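Local coordinates for protein hydrolase, haloacid dehalogenase-like family (Pseudomonas syringae pv. tomato, PDB 3S6J) that probably acts as a metal-dependent sugar phosphatase of the haloacid dehalogenase-like family and carries calcium in its Rossmann-like domain, at residues Leu178-Ser192 with Ala203-Leu215. Residues are numbered along the deposited sequence; the frame is centred on the assembly and turned at random.
Sequences LAARRCKATGVGLLS and AGALRVYEDPLDL
Strands 186-190 and 207-209 run side by side as the last parallel pair of the Rossmann-like sheet of this HAD-type domain, joined by the beta-alpha-beta crossover through helix 197-202. Leu206 N gives Gly187 O a nearly straight bond of 2.8 Å (177°). Gly189 is gripped from both of its backbone polar atoms: its N reaches Arg207 O, and its O receives Tyr209 N at 2.8 Å. Leu191 N then closes on Tyr209 O at 2.9 Å. Ahead of the paired residues, one water accepts from Gly187 N and donates to Gly204 O. On the sheet face bearing Val188, Leu190 and Tyr209, Val188 CG1, set anti to the backbone N (chi1 164°), meets the edge of the Tyr209 ring at CD2, 3.7 Å away. Leu190 forks over the start of helix 212-217, CD1 against Leu215 CD2 (4.1 Å) and CD2 against Pro212 CD. Leu191 CD2 lies 3.6 Å from Val208 CG1, their side chains crossing at about a right angle. Asp211 is the N-cap of helix 212-217, its OD1 accepting Asp214 N, and Asp214 OD2 reaches back to Glu210 N, so two bonds tie Asp214 to the residues just before the helix. Glu210 and Asp211 also form salt bridges to Arg43 of the second subunit. Strand 167-171 flanks 186-190 on its other side, leaving 207-209 outermost within the chain, and Ile222 of helix 219-222 packs on Val188 and Leu215.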
ATOM      1  N   LEU E 178      -9.316  15.439   0.204  1.00 26.51           N
ATOM      2  CA  LEU E 178     -10.750  15.641   0.269  1.00 27.56           C
ATOM      3  C   LEU E 178     -11.119  16.669   1.359  1.00 29.76           C
ATOM      4  O   LEU E 178     -11.787  17.677   1.074  1.00 27.22           O
ATOM      5  CB  LEU E 178     -11.446  14.294   0.516  1.00 28.65           C
ATOM      6  CG  LEU E 178     -12.171  13.585  -0.647  1.00 32.07           C
ATOM      7  CD1 LEU E 178     -11.683  13.946  -2.024  1.00 26.25           C
ATOM      8  CD2 LEU E 178     -12.187  12.078  -0.470  1.00 30.38           C
ATOM      9  N   ALA E 179     -10.665  16.440   2.594  1.00 26.60           N
ATOM     10  CA  ALA E 179     -10.946  17.396   3.654  1.00 28.18           C
ATOM     11  C   ALA E 179     -10.370  18.783   3.343  1.00 28.93           C
ATOM     12  O   ALA E 179     -10.958  19.808   3.702  1.00 29.13           O
ATOM     13  CB  ALA E 179     -10.440  16.882   4.997  1.00 29.26           C
ATOM     14  N   ALA E 180      -9.213  18.824   2.690  1.00 27.39           N
ATOM     15  CA  ALA E 180      -8.588  20.109   2.403  1.00 27.98           C
ATOM     16  C   ALA E 180      -9.497  20.886   1.461  1.00 28.74           C
ATOM     17  O   ALA E 180      -9.786  22.061   1.688  1.00 30.37           O
ATOM     18  CB  ALA E 180      -7.202  19.928   1.799  1.00 28.37           C
ATOM     19  N   ARG E 181      -9.924  20.225   0.392  1.00 27.92           N
ATOM     20  CA  ARG E 181     -10.767  20.847  -0.616  1.00 28.85           C
ATOM     21  C   ARG E 181     -12.145  21.241  -0.049  1.00 28.61           C
ATOM     22  O   ARG E 181     -12.722  22.247  -0.438  1.00 28.12           O
ATOM     23  CB  ARG E 181     -10.916  19.912  -1.817  1.00 26.82           C
ATOM     24  CG  ARG E 181      -9.631  19.661  -2.596  1.00 27.03           C
ATOM     25  CD  ARG E 181      -8.958  20.982  -2.968  1.00 30.63           C
ATOM     26  NE  ARG E 181      -9.937  21.861  -3.576  1.00 31.65           N
ATOM     27  CZ  ARG E 181      -9.969  23.185  -3.476  1.00 29.81           C
ATOM     28  NH1 ARG E 181      -9.052  23.849  -2.782  1.00 28.32           N
ATOM     29  NH2 ARG E 181     -10.955  23.838  -4.083  1.00 29.53           N
ATOM     30  N   ARG E 182     -12.661  20.445   0.879  1.00 29.66           N
ATOM     31  CA  ARG E 182     -13.963  20.731   1.494  1.00 29.41           C
ATOM     32  C   ARG E 182     -13.990  22.017   2.305  1.00 31.15           C
ATOM     33  O   ARG E 182     -15.030  22.656   2.401  1.00 33.69           O
ATOM     34  CB  ARG E 182     -14.455  19.547   2.307  1.00 27.91           C
ATOM     35  CG  ARG E 182     -15.230  18.546   1.452  1.00 28.33           C
ATOM     36  CD  ARG E 182     -15.474  17.216   2.152  1.00 28.56           C
ATOM     37  NE  ARG E 182     -16.432  17.365   3.244  1.00 32.80           N
ATOM     38  CZ  ARG E 182     -16.897  16.361   3.979  1.00 32.84           C
ATOM     39  NH1 ARG E 182     -16.482  15.124   3.757  1.00 31.08           N
ATOM     40  NH2 ARG E 182     -17.764  16.603   4.953  1.00 35.33           N
ATOM     41  N   CYS E 183     -12.844  22.419   2.861  1.00 33.84           N
ATOM     42  CA  CYS E 183     -12.753  23.725   3.514  1.00 33.74           C
ATOM     43  C   CYS E 183     -12.000  24.722   2.651  1.00 34.07           C
ATOM     44  O   CYS E 183     -11.587  25.775   3.128  1.00 35.79           O
ATOM     45  CB  CYS E 183     -12.135  23.623   4.915  1.00 36.34           C
ATOM     46  SG  CYS E 183     -10.501  22.857   4.966  1.00 39.99           S
ATOM     47  N   LYS E 184     -11.826  24.373   1.381  1.00 32.99           N
ATOM     48  CA  LYS E 184     -11.213  25.253   0.394  1.00 32.06           C
ATOM     49  C   LYS E 184      -9.759  25.629   0.715  1.00 34.60           C
ATOM     50  O   LYS E 184      -9.323  26.733   0.405  1.00 36.40           O
ATOM     51  CB  LYS E 184     -12.065  26.526   0.212  1.00 34.82           C
ATOM     52  CG  LYS E 184     -13.585  26.264  -0.034  1.00 33.34           C
ATOM     53  CD  LYS E 184     -13.806  25.122  -1.018  1.00 35.07           C
ATOM     54  CE  LYS E 184     -15.157  25.188  -1.734  1.00 34.23           C
ATOM     55  NZ  LYS E 184     -16.217  25.678  -0.856  1.00 38.18           N
ATOM     56  N   ALA E 185      -9.018  24.730   1.353  1.00 34.09           N
ATOM     57  CA  ALA E 185      -7.592  24.956   1.583  1.00 36.30           C
ATOM     58  C   ALA E 185      -6.796  24.405   0.394  1.00 33.43           C
ATOM     59  O   ALA E 185      -7.344  23.768  -0.505  1.00 33.26           O
ATOM     60  CB  ALA E 185      -7.143  24.297   2.883  1.00 33.46           C
ATOM     61  N   THR E 186      -5.499  24.640   0.382  1.00 34.49           N
ATOM     62  CA  THR E 186      -4.681  24.111  -0.695  1.00 32.46           C
ATOM     63  C   THR E 186      -4.068  22.819  -0.226  1.00 31.37           C
ATOM     64  O   THR E 186      -3.410  22.788   0.803  1.00 31.77           O
ATOM     65  CB  THR E 186      -3.581  25.084  -1.080  1.00 32.32           C
ATOM     66  OG1 THR E 186      -4.177  26.336  -1.427  1.00 32.64           O
ATOM     67  CG2 THR E 186      -2.763  24.536  -2.257  1.00 28.06           C
ATOM     68  N   GLY E 187      -4.312  21.752  -0.975  1.00 31.32           N
ATOM     69  CA  GLY E 187      -3.869  20.430  -0.585  1.00 30.45           C
ATOM     70  C   GLY E 187      -2.653  19.987  -1.364  1.00 29.35           C
ATOM     71  O   GLY E 187      -2.559  20.183  -2.582  1.00 29.46           O
ATOM     72  N   VAL E 188      -1.713  19.395  -0.644  1.00 30.95           N
ATOM     73  CA  VAL E 188      -0.477  18.873  -1.217  1.00 29.51           C
ATOM     74  C   VAL E 188      -0.306  17.446  -0.709  1.00 30.14           C
ATOM     75  O   VAL E 188      -0.423  17.193   0.502  1.00 30.41           O
ATOM     76  CB  VAL E 188       0.730  19.734  -0.809  1.00 31.05           C
ATOM     77  CG1 VAL E 188       2.036  18.999  -1.069  1.00 28.70           C
ATOM     78  CG2 VAL E 188       0.700  21.061  -1.561  1.00 34.16           C
ATOM     79  N   GLY E 189      -0.056  16.514  -1.628  1.00 27.63           N
ATOM     80  CA  GLY E 189      -0.033  15.106  -1.281  1.00 29.35           C
ATOM     81  C   GLY E 189       1.359  14.501  -1.282  1.00 28.70           C
ATOM     82  O   GLY E 189       2.205  14.900  -2.095  1.00 28.10           O
ATOM     83  N   LEU E 190       1.580  13.545  -0.379  1.00 25.04           N
ATOM     84  CA  LEU E 190       2.844  12.807  -0.265  1.00 27.01           C
ATOM     85  C   LEU E 190       2.624  11.332  -0.581  1.00 27.91           C
ATOM     86  O   LEU E 190       1.606  10.739  -0.174  1.00 26.53           O
ATOM     87  CB  LEU E 190       3.409  12.923   1.152  1.00 25.32           C
ATOM     88  CG  LEU E 190       4.317  14.102   1.528  1.00 31.87           C
ATOM     89  CD1 LEU E 190       3.852  15.389   0.923  1.00 30.42           C
ATOM     90  CD2 LEU E 190       4.523  14.238   3.057  1.00 30.53           C
ATOM     91  N   LEU E 191       3.584  10.733  -1.279  1.00 28.23           N
ATOM     92  CA  LEU E 191       3.518   9.322  -1.641  1.00 27.69           C
ATOM     93  C   LEU E 191       3.880   8.382  -0.482  1.00 29.01           C
ATOM     94  O   LEU E 191       3.761   7.155  -0.610  1.00 29.76           O
ATOM     95  CB  LEU E 191       4.435   9.036  -2.838  1.00 28.80           C
ATOM     96  CG  LEU E 191       4.218   9.882  -4.103  1.00 30.76           C
ATOM     97  CD1 LEU E 191       5.222   9.473  -5.187  1.00 26.04           C
ATOM     98  CD2 LEU E 191       2.776   9.727  -4.614  1.00 27.62           C
ATOM     99  N   SER E 192       4.303   8.952   0.646  1.00 28.36           N
ATOM    100  CA  SER E 192       4.885   8.159   1.733  1.00 29.92           C
ATOM    101  C   SER E 192       3.869   7.310   2.527  1.00 30.74           C
ATOM    102  O   SER E 192       4.259   6.461   3.347  1.00 29.04           O
ATOM    103  CB  SER E 192       5.736   9.039   2.662  1.00 28.55           C
ATOM    104  OG  SER E 192       5.088  10.259   2.975  1.00 27.96           O
ATOM    105  N   ALA E 203      -8.266  13.417  -5.689  1.00 28.27           N
ATOM    106  CA  ALA E 203      -8.901  13.786  -4.428  1.00 26.70           C
ATOM    107  C   ALA E 203      -8.599  15.240  -4.129  1.00 26.81           C
ATOM    108  O   ALA E 203      -9.010  15.762  -3.095  1.00 27.05           O
ATOM    109  CB  ALA E 203      -8.425  12.896  -3.295  1.00 26.70           C
ATOM    110  N   GLY E 204      -7.877  15.885  -5.047  1.00 27.21           N
ATOM    111  CA  GLY E 204      -7.680  17.321  -5.004  1.00 25.40           C
ATOM    112  C   GLY E 204      -6.283  17.862  -4.758  1.00 25.35           C
ATOM    113  O   GLY E 204      -6.124  19.061  -4.619  1.00 26.15           O
ATOM    114  N   ALA E 205      -5.270  17.010  -4.703  1.00 25.24           N
ATOM    115  CA  ALA E 205      -3.908  17.505  -4.502  1.00 26.45           C
ATOM    116  C   ALA E 205      -3.474  18.450  -5.634  1.00 28.64           C
ATOM    117  O   ALA E 205      -3.690  18.154  -6.811  1.00 27.95           O
ATOM    118  CB  ALA E 205      -2.935  16.354  -4.339  1.00 26.19           C
ATOM    119  N   LEU E 206      -2.907  19.601  -5.263  1.00 28.21           N
ATOM    120  CA  LEU E 206      -2.413  20.573  -6.237  1.00 26.74           C
ATOM    121  C   LEU E 206      -1.012  20.204  -6.715  1.00 29.31           C
ATOM    122  O   LEU E 206      -0.679  20.416  -7.881  1.00 26.65           O
ATOM    123  CB  LEU E 206      -2.418  21.996  -5.666  1.00 26.33           C
ATOM    124  CG  LEU E 206      -1.923  23.107  -6.619  1.00 29.47           C
ATOM    125  CD1 LEU E 206      -2.820  23.236  -7.871  1.00 28.07           C
ATOM    126  CD2 LEU E 206      -1.852  24.437  -5.907  1.00 26.13           C
ATOM    127  N   ARG E 207      -0.198  19.669  -5.796  1.00 27.65           N
ATOM    128  CA  ARG E 207       1.119  19.117  -6.100  1.00 26.41           C
ATOM    129  C   ARG E 207       1.239  17.819  -5.330  1.00 28.55           C
ATOM    130  O   ARG E 207       0.599  17.637  -4.294  1.00 29.33           O
ATOM    131  CB  ARG E 207       2.236  20.044  -5.609  1.00 27.41           C
ATOM    132  CG  ARG E 207       2.334  21.390  -6.316  1.00 28.48           C
ATOM    133  CD  ARG E 207       2.962  21.237  -7.676  1.00 26.21           C
ATOM    134  NE  ARG E 207       1.984  20.772  -8.644  1.00 24.79           N
ATOM    135  CZ  ARG E 207       2.249  20.538  -9.925  1.00 27.99           C
ATOM    136  NH1 ARG E 207       3.480  20.733 -10.415  1.00 25.20           N
ATOM    137  NH2 ARG E 207       1.273  20.118 -10.724  1.00 27.73           N
ATOM    138  N   VAL E 208       2.070  16.918  -5.819  1.00 26.77           N
ATOM    139  CA  VAL E 208       2.363  15.708  -5.092  1.00 28.26           C
ATOM    140  C   VAL E 208       3.888  15.491  -5.007  1.00 28.51           C
ATOM    141  O   VAL E 208       4.583  15.584  -6.006  1.00 25.11           O
ATOM    142  CB  VAL E 208       1.696  14.501  -5.761  1.00 28.93           C
ATOM    143  CG1 VAL E 208       2.307  13.192  -5.238  1.00 26.83           C
ATOM    144  CG2 VAL E 208       0.176  14.556  -5.576  1.00 26.52           C
ATOM    145  N   TYR E 209       4.385  15.216  -3.802  1.00 27.70           N
ATOM    146  CA  TYR E 209       5.800  14.952  -3.584  1.00 27.65           C
ATOM    147  C   TYR E 209       6.006  13.574  -2.976  1.00 29.10           C
ATOM    148  O   TYR E 209       5.067  12.973  -2.412  1.00 29.30           O
ATOM    149  CB  TYR E 209       6.384  16.033  -2.676  1.00 29.03           C
ATOM    150  CG  TYR E 209       6.186  17.405  -3.272  1.00 30.50           C
ATOM    151  CD1 TYR E 209       6.913  17.812  -4.400  1.00 31.21           C
ATOM    152  CD2 TYR E 209       5.266  18.278  -2.736  1.00 28.84           C
ATOM    153  CE1 TYR E 209       6.731  19.051  -4.965  1.00 27.87           C
ATOM    154  CE2 TYR E 209       5.069  19.527  -3.303  1.00 31.81           C
ATOM    155  CZ  TYR E 209       5.808  19.899  -4.412  1.00 29.71           C
ATOM    156  OH  TYR E 209       5.595  21.130  -4.958  1.00 32.61           O
ATOM    157  N   GLU E 210       7.229  13.066  -3.063  1.00 27.39           N
ATOM    158  CA  GLU E 210       7.515  11.747  -2.511  1.00 29.15           C
ATOM    159  C   GLU E 210       7.302  11.671  -1.015  1.00 29.62           C
ATOM    160  O   GLU E 210       6.603  10.779  -0.515  1.00 26.73           O
ATOM    161  CB  GLU E 210       8.930  11.321  -2.840  1.00 28.87           C
ATOM    162  CG  GLU E 210       9.117  11.104  -4.316  1.00 32.07           C
ATOM    163  CD  GLU E 210      10.496  10.604  -4.649  1.00 37.73           C
ATOM    164  OE1 GLU E 210      11.427  10.839  -3.849  1.00 35.49           O
ATOM    165  OE2 GLU E 210      10.649   9.968  -5.714  1.00 43.83           O
ATOM    166  N   ASP E 211       7.915  12.614  -0.313  1.00 28.77           N
ATOM    167  CA  ASP E 211       8.018  12.557   1.128  1.00 28.66           C
ATOM    168  C   ASP E 211       8.378  13.969   1.636  1.00 29.93           C
ATOM    169  O   ASP E 211       8.452  14.904   0.846  1.00 26.85           O
ATOM    170  CB  ASP E 211       9.014  11.454   1.553  1.00 27.32           C
ATOM    171  CG  ASP E 211      10.401  11.614   0.900  1.00 30.66           C
ATOM    172  OD1 ASP E 211      10.751  12.756   0.530  1.00 31.21           O
ATOM    173  OD2 ASP E 211      11.135  10.608   0.746  1.00 27.38           O
ATOM    174  N   PRO E 212       8.536  14.141   2.962  1.00 31.47           N
ATOM    175  CA  PRO E 212       8.766  15.507   3.453  1.00 29.72           C
ATOM    176  C   PRO E 212      10.025  16.141   2.868  1.00 30.89           C
ATOM    177  O   PRO E 212      10.025  17.345   2.629  1.00 32.05           O
ATOM    178  CB  PRO E 212       8.896  15.325   4.969  1.00 31.09           C
ATOM    179  CG  PRO E 212       8.118  14.047   5.253  1.00 31.16           C
ATOM    180  CD  PRO E 212       8.323  13.172   4.053  1.00 28.25           C
ATOM    181  N   LEU E 213      11.058  15.340   2.611  1.00 31.58           N
ATOM    182  CA  LEU E 213      12.302  15.866   2.061  1.00 33.39           C
ATOM    183  C   LEU E 213      12.037  16.392   0.667  1.00 33.79           C
ATOM    184  O   LEU E 213      12.510  17.475   0.294  1.00 33.44           O
ATOM    185  CB  LEU E 213      13.404  14.802   2.026  1.00 32.16           C
ATOM    186  CG  LEU E 213      14.802  15.197   1.507  1.00 34.07           C
ATOM    187  CD1 LEU E 213      15.459  16.254   2.387  1.00 34.47           C
ATOM    188  CD2 LEU E 213      15.733  13.979   1.414  1.00 31.68           C
ATOM    189  N   ASP E 214      11.279  15.625  -0.110  1.00 31.19           N
ATOM    190  CA  ASP E 214      11.001  16.027  -1.479  1.00 31.36           C
ATOM    191  C   ASP E 214      10.211  17.320  -1.452  1.00 33.14           C
ATOM    192  O   ASP E 214      10.478  18.250  -2.213  1.00 32.38           O
ATOM    193  CB  ASP E 214      10.241  14.942  -2.240  1.00 31.74           C
ATOM    194  CG  ASP E 214      10.183  15.222  -3.728  1.00 34.16           C
ATOM    195  OD1 ASP E 214      11.025  16.041  -4.190  1.00 32.31           O
ATOM    196  OD2 ASP E 214       9.306  14.637  -4.423  1.00 30.80           O
ATOM    197  N   LEU E 215       9.242  17.380  -0.544  1.00 32.50           N
ATOM    198  CA  LEU E 215       8.428  18.577  -0.385  1.00 30.64           C
ATOM    199  C   LEU E 215       9.296  19.760   0.052  1.00 33.45           C
ATOM    200  O   LEU E 215       9.169  20.870  -0.468  1.00 33.86           O
ATOM    201  CB  LEU E 215       7.321  18.313   0.633  1.00 29.58           C
ATOM    202  CG  LEU E 215       6.563  19.500   1.219  1.00 31.45           C
ATOM    203  CD1 LEU E 215       5.970  20.369   0.143  1.00 33.57           C
ATOM    204  CD2 LEU E 215       5.477  18.974   2.115  1.00 34.05           C
TER
HETATM  205  O   HOH W   1      -5.969  21.669  -3.202  1.00 30.18           O